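Long-range contacts in uncharacterized protein TCIL3000_10_9440 (Trypanosoma congolense, PDB 5KMX), which is of unknown function but is an insect-stage surface antigen whose bilobed ectodomain, the part crystallised here, may serve as a sensor: residues K28-F33 with N78-Q83; E36-R41 with V56-T61. All blocks are in the same frame, centred on the assembly; numbering follows the deposited sequence.

Contact 1 (K28-F33 with N78-Q83); sequences KWTGRF and NINTVQ
Thr30 O takes two donors: Asn80 N over 2.8 Å, nearly straight at 175°, and, more weakly, the CA-H of Ile79, with Ile79 CA 3.5 Å from the same oxygen. This is where an antiparallel pairing between strand 31-33 and strand 72-79 ends, in the sheet of the bilobed ectodomain. Arg32 and Asn78 form a hydrogen-bonded pair, in which Arg32 N to Asn78 O and Asn78 N to Arg32 O are both 3.0 Å. Gly31 lies opposite Ile79 in a non-hydrogen-bonded pair; a CB here would run into Asn78 O and, at these backbone angles, into the preceding carbonyl oxygen, which fits glycine. The type II turn from Ile79 to Val82 then carries the chain past Trp29. Thr30 OG1, set between its backbone N and carbonyl carbon (chi1 54°), donates to Asn80 OD1 over 2.5 Å, a short bond. Ile79 divides its branches: CG2 packs on Trp29 CB, while CD1 lies over a face of Phe33. Tyr170 of strand 169-172 meets the indole edge-to-face. Val82 CG2 sits over the indole, 3.9 Å from the centroid of the five-membered ring of Trp29 and 16° off its normal.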
loop_
_atom_site.group_PDB
_atom_site.type_symbol
_atom_site.label_atom_id
_atom_site.label_comp_id
_atom_site.label_asym_id
_atom_site.label_seq_id
_atom_site.Cartn_x
_atom_site.Cartn_y
_atom_site.Cartn_z
ATOM N N LYS A 28 19.982 2.254 10.031
ATOM C CA LYS A 28 20.018 1.928 11.452
ATOM C C LYS A 28 18.686 1.380 11.962
ATOM O O LYS A 28 18.555 1.063 13.144
ATOM C CB LYS A 28 20.399 3.166 12.265
ATOM C CG LYS A 28 21.747 3.762 11.901
ATOM C CD LYS A 28 21.990 5.066 12.641
ATOM C CE LYS A 28 23.446 5.490 12.554
ATOM N NZ LYS A 28 23.699 6.750 13.304
ATOM N N TRP A 29 17.700 1.271 11.076
ATOM C CA TRP A 29 16.359 0.860 11.480
ATOM C C TRP A 29 16.236 -0.652 11.662
ATOM O O TRP A 29 15.378 -1.293 11.054
ATOM C CB TRP A 29 15.325 1.344 10.458
ATOM C CG TRP A 29 15.022 2.806 10.556
ATOM C CD1 TRP A 29 15.697 3.740 11.289
ATOM C CD2 TRP A 29 13.954 3.504 9.904
ATOM N NE1 TRP A 29 15.118 4.974 11.130
ATOM C CE2 TRP A 29 14.047 4.857 10.286
ATOM C CE3 TRP A 29 12.930 3.116 9.036
ATOM C CZ2 TRP A 29 13.155 5.823 9.826
ATOM C CZ3 TRP A 29 12.048 4.077 8.581
ATOM C CH2 TRP A 29 12.165 5.414 8.977
ATOM N N THR A 30 17.095 -1.216 12.503
ATOM C CA THR A 30 16.930 -2.594 12.943
ATOM C C THR A 30 15.976 -2.603 14.128
ATOM O O THR A 30 15.634 -1.548 14.663
ATOM C CB THR A 30 18.262 -3.245 13.350
ATOM O OG1 THR A 30 18.912 -2.434 14.337
ATOM C CG2 THR A 30 19.166 -3.403 12.141
ATOM N N GLY A 31 15.548 -3.794 14.534
ATOM C CA GLY A 31 14.630 -3.933 15.646
ATOM C C GLY A 31 13.701 -5.103 15.420
ATOM O O GLY A 31 14.121 -6.146 14.918
ATOM N N ARG A 32 12.435 -4.930 15.784
ATOM C CA ARG A 32 11.456 -5.995 15.623
ATOM C C ARG A 32 10.059 -5.485 15.291
ATOM O O ARG A 32 9.621 -4.447 15.792
ATOM C CB ARG A 32 11.396 -6.845 16.892
ATOM C CG ARG A 32 12.669 -7.622 17.169
ATOM C CD ARG A 32 12.528 -8.534 18.370
ATOM N NE ARG A 32 13.680 -9.422 18.502
ATOM C CZ ARG A 32 13.998 -10.082 19.611
ATOM N NH1 ARG A 32 13.259 -9.953 20.704
ATOM N NH2 ARG A 32 15.067 -10.867 19.631
ATOM N N PHE A 33 9.383 -6.223 14.417
ATOM C CA PHE A 33 7.947 -6.093 14.216
ATOM C C PHE A 33 7.300 -7.264 14.944
ATOM O O PHE A 33 7.462 -8.412 14.532
ATOM C CB PHE A 33 7.588 -6.101 12.727
ATOM C CG PHE A 33 8.087 -4.900 11.975
ATOM C CD1 PHE A 33 7.369 -3.716 11.981
ATOM C CD2 PHE A 33 9.273 -4.955 11.259
ATOM C CE1 PHE A 33 7.824 -2.608 11.290
ATOM C CE2 PHE A 33 9.732 -3.850 10.565
ATOM C CZ PHE A 33 9.005 -2.676 10.580
ATOM N N ASN A 78 8.908 -1.826 17.066
ATOM C CA ASN A 78 10.038 -1.491 17.925
ATOM C C ASN A 78 11.331 -1.397 17.121
ATOM O O ASN A 78 12.175 -2.293 17.175
ATOM C CB ASN A 78 10.186 -2.528 19.040
ATOM C CG ASN A 78 9.111 -2.398 20.104
ATOM O OD1 ASN A 78 8.906 -1.322 20.667
ATOM N ND2 ASN A 78 8.412 -3.495 20.380
ATOM N N ILE A 79 11.472 -0.303 16.378
ATOM C CA ILE A 79 12.622 -0.086 15.508
ATOM C C ILE A 79 13.522 1.012 16.074
ATOM O O ILE A 79 13.032 2.030 16.566
ATOM C CB ILE A 79 12.172 0.298 14.083
ATOM C CG1 ILE A 79 11.306 -0.810 13.475
ATOM C CG2 ILE A 79 13.374 0.583 13.194
ATOM C CD1 ILE A 79 12.008 -2.152 13.338
ATOM N N ASN A 80 14.834 0.807 15.989
ATOM C CA ASN A 80 15.799 1.750 16.545
ATOM C C ASN A 80 15.663 3.146 15.948
ATOM O O ASN A 80 15.430 3.295 14.750
ATOM C CB ASN A 80 17.223 1.237 16.328
ATOM C CG ASN A 80 17.426 -0.166 16.865
ATOM O OD1 ASN A 80 18.057 -1.003 16.221
ATOM N ND2 ASN A 80 16.879 -0.435 18.044
ATOM N N THR A 81 15.809 4.160 16.800
ATOM C CA THR A 81 15.688 5.568 16.411
ATOM C C THR A 81 14.249 5.973 16.091
ATOM O O THR A 81 13.976 7.143 15.812
ATOM C CB THR A 81 16.568 5.913 15.187
ATOM O OG1 THR A 81 16.083 5.233 14.021
ATOM C CG2 THR A 81 18.018 5.530 15.440
ATOM N N VAL A 82 13.333 5.008 16.129
ATOM C CA VAL A 82 11.919 5.271 15.880
ATOM C C VAL A 82 11.133 5.103 17.171
ATOM O O VAL A 82 11.141 4.027 17.768
ATOM C CB VAL A 82 11.343 4.321 14.812
ATOM C CG1 VAL A 82 9.911 4.706 14.466
ATOM C CG2 VAL A 82 12.210 4.330 13.563
ATOM N N GLN A 83 10.463 6.166 17.604
ATOM C CA GLN A 83 9.614 6.087 18.782
ATOM C C GLN A 83 8.567 5.003 18.550
ATOM O O GLN A 83 7.780 5.097 17.607
ATOM C CB GLN A 83 8.954 7.434 19.073
ATOM C CG GLN A 83 9.939 8.521 19.495
ATOM C CD GLN A 83 9.285 9.876 19.728
ATOM O OE1 GLN A 83 9.976 10.880 19.899
ATOM N NE2 GLN A 83 7.953 9.909 19.739
#

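Contact 2 (E36-R41 with V56-T61); sequences ENASVR and VYTEAT
Arg41 folds over two neighbours on the facing strand, its CB above the ring of Tyr57 and its guanidinium above the carboxylate of Glu59. The strands form an antiparallel beta hairpin, 36-45 with 53-63, in which Ser39, Arg41, Tyr57 and Glu59 share one face. Arg41 CB lies 4.2 Å from the Tyr57 ring centroid, 24° off the normal: a CH-pi contact. Arg41 bends at chi2 (-78°), bringing its far end across Glu59; there Arg41 NH1 and Glu59 OE1 form a salt bridge at 3.0 Å. The flat groups are 30° from parallel, and OE1 sits over a guanidinium face, with no N-H aimed at it. Arg41 N donates to Tyr57 O over 2.6 Å, and Ser39 N to Glu59 O over 2.9 Å, fixing the register. Val40 and Thr58 point to the other face; Val40 CG1 meets Val56 CG1 at 3.7 Å, and Thr58 OG1 bonds to Trp29 O. Strand 197-204 extends the polar face: Asn199 bonds Glu59 OE2, and Arg201 makes a cation-pi contact with Tyr57. Arg41 at one oxygen and Asn199 at the other probably stabilise the Glu59 carboxylate as the anion, the salt bridge resting on charge rather than a directed hydrogen bond.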
loop_
_atom_site.group_PDB
_atom_site.type_symbol
_atom_site.label_atom_id
_atom_site.label_comp_id
_atom_site.label_asym_id
_atom_site.label_seq_id
_atom_site.Cartn_x
_atom_site.Cartn_y
_atom_site.Cartn_z
ATOM N N GLU A 36 9.265 -10.852 15.224
ATOM C CA GLU A 36 10.257 -11.077 14.180
ATOM C C GLU A 36 11.296 -9.963 14.102
ATOM O O GLU A 36 10.969 -8.790 14.271
ATOM C CB GLU A 36 9.554 -11.219 12.828
ATOM C CG GLU A 36 8.342 -12.141 12.853
ATOM C CD GLU A 36 8.697 -13.575 13.207
ATOM O OE1 GLU A 36 7.792 -14.326 13.628
ATOM O OE2 GLU A 36 9.880 -13.952 13.059
ATOM N N ASN A 37 12.547 -10.338 13.841
ATOM C CA ASN A 37 13.616 -9.363 13.644
ATOM C C ASN A 37 13.435 -8.601 12.335
ATOM O O ASN A 37 13.003 -9.170 11.332
ATOM C CB ASN A 37 14.981 -10.052 13.655
ATOM C CG ASN A 37 15.330 -10.641 15.007
ATOM O OD1 ASN A 37 14.968 -10.095 16.050
ATOM N ND2 ASN A 37 16.041 -11.762 14.996
ATOM N N ALA A 38 13.774 -7.316 12.352
ATOM C CA ALA A 38 13.638 -6.470 11.173
ATOM C C ALA A 38 14.925 -6.457 10.354
ATOM O O ALA A 38 16.021 -6.581 10.902
ATOM C CB ALA A 38 13.257 -5.059 11.579
ATOM N N SER A 39 14.780 -6.304 9.040
ATOM C CA SER A 39 15.920 -6.227 8.133
ATOM C C SER A 39 15.789 -5.023 7.210
ATOM O O SER A 39 14.780 -4.866 6.520
ATOM C CB SER A 39 16.041 -7.507 7.304
ATOM O OG SER A 39 16.319 -8.625 8.128
ATOM N N VAL A 40 16.811 -4.173 7.200
ATOM C CA VAL A 40 16.826 -3.013 6.320
ATOM C C VAL A 40 17.086 -3.458 4.887
ATOM O O VAL A 40 18.013 -4.227 4.625
ATOM C CB VAL A 40 17.893 -1.989 6.741
ATOM C CG1 VAL A 40 17.876 -0.790 5.804
ATOM C CG2 VAL A 40 17.663 -1.545 8.180
ATOM N N ARG A 41 16.266 -2.960 3.967
ATOM C CA ARG A 41 16.360 -3.329 2.560
ATOM C C ARG A 41 16.562 -2.104 1.681
ATOM O O ARG A 41 15.682 -1.249 1.580
ATOM C CB ARG A 41 15.101 -4.082 2.123
ATOM C CG ARG A 41 14.938 -5.445 2.775
ATOM C CD ARG A 41 15.833 -6.481 2.118
ATOM N NE ARG A 41 16.010 -7.664 2.955
ATOM C CZ ARG A 41 15.115 -8.640 3.081
ATOM N NH1 ARG A 41 13.960 -8.582 2.429
ATOM N NH2 ARG A 41 15.374 -9.675 3.867
ATOM N N VAL A 56 14.693 2.936 0.484
ATOM C CA VAL A 56 15.146 2.160 1.636
ATOM C C VAL A 56 14.068 2.050 2.711
ATOM O O VAL A 56 13.425 3.035 3.074
ATOM C CB VAL A 56 16.414 2.778 2.256
ATOM C CG1 VAL A 56 16.937 1.904 3.389
ATOM C CG2 VAL A 56 17.485 2.956 1.191
ATOM N N TYR A 57 13.896 0.834 3.220
ATOM C CA TYR A 57 12.927 0.555 4.268
ATOM C C TYR A 57 13.385 -0.644 5.090
ATOM O O TYR A 57 14.218 -1.429 4.638
ATOM C CB TYR A 57 11.548 0.286 3.664
ATOM C CG TYR A 57 11.516 -0.903 2.727
ATOM C CD1 TYR A 57 11.339 -2.191 3.215
ATOM C CD2 TYR A 57 11.663 -0.737 1.355
ATOM C CE1 TYR A 57 11.312 -3.280 2.364
ATOM C CE2 TYR A 57 11.635 -1.820 0.497
ATOM C CZ TYR A 57 11.459 -3.088 1.007
ATOM O OH TYR A 57 11.430 -4.170 0.159
ATOM N N THR A 58 12.844 -0.775 6.297
ATOM C CA THR A 58 13.091 -1.944 7.132
ATOM C C THR A 58 11.829 -2.803 7.128
ATOM O O THR A 58 10.717 -2.273 7.083
ATOM C CB THR A 58 13.481 -1.548 8.572
ATOM O OG1 THR A 58 13.883 -2.712 9.304
ATOM C CG2 THR A 58 12.320 -0.873 9.285
ATOM N N GLU A 59 11.996 -4.121 7.166
ATOM C CA GLU A 59 10.863 -5.024 6.983
ATOM C C GLU A 59 10.988 -6.340 7.741
ATOM O O GLU A 59 12.051 -6.684 8.260
ATOM C CB GLU A 59 10.671 -5.321 5.489
ATOM C CG GLU A 59 11.848 -6.035 4.819
ATOM C CD GLU A 59 11.894 -7.530 5.106
ATOM O OE1 GLU A 59 13.010 -8.073 5.245
ATOM O OE2 GLU A 59 10.820 -8.165 5.187
ATOM N N ALA A 60 9.881 -7.071 7.784
ATOM C CA ALA A 60 9.842 -8.412 8.346
ATOM C C ALA A 60 8.598 -9.131 7.838
ATOM O O ALA A 60 7.655 -8.495 7.367
ATOM C CB ALA A 60 9.850 -8.362 9.864
ATOM N N THR A 61 8.608 -10.457 7.929
ATOM C CA THR A 61 7.456 -11.267 7.553
ATOM C C THR A 61 6.750 -11.761 8.809
ATOM O O THR A 61 7.304 -12.558 9.565
ATOM C CB THR A 61 7.864 -12.470 6.679
ATOM O OG1 THR A 61 8.462 -12.002 5.465
ATOM C CG2 THR A 61 6.653 -13.326 6.341
#

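Overall arrangement
Contacts 1 and 2 lie in the same sheet with centres about 9 Å apart, the hairpin of contact 2 falling inside the chain loop closed by contact 1. Contact 1 is nearer the surface: five of its eleven touching residues are exposed, with Trp29, Phe33, Ile79 and Val82 buried. In contact 2 three of twelve are exposed, Arg41 among them, and 56-61 is buried apart from Thr61. Strands 31-33 and 36-45 are sheet neighbours: Gly31 O and Ala38 N, a probable hydrogen bond, are 2.8 Å apart, and Ile79 CD1 packs 3.6 Å from Ala38 CB. Contact 1 combines a short pairing with a turn and aromatic packing; contact 2 pairs longer strands and adds a salt bridge.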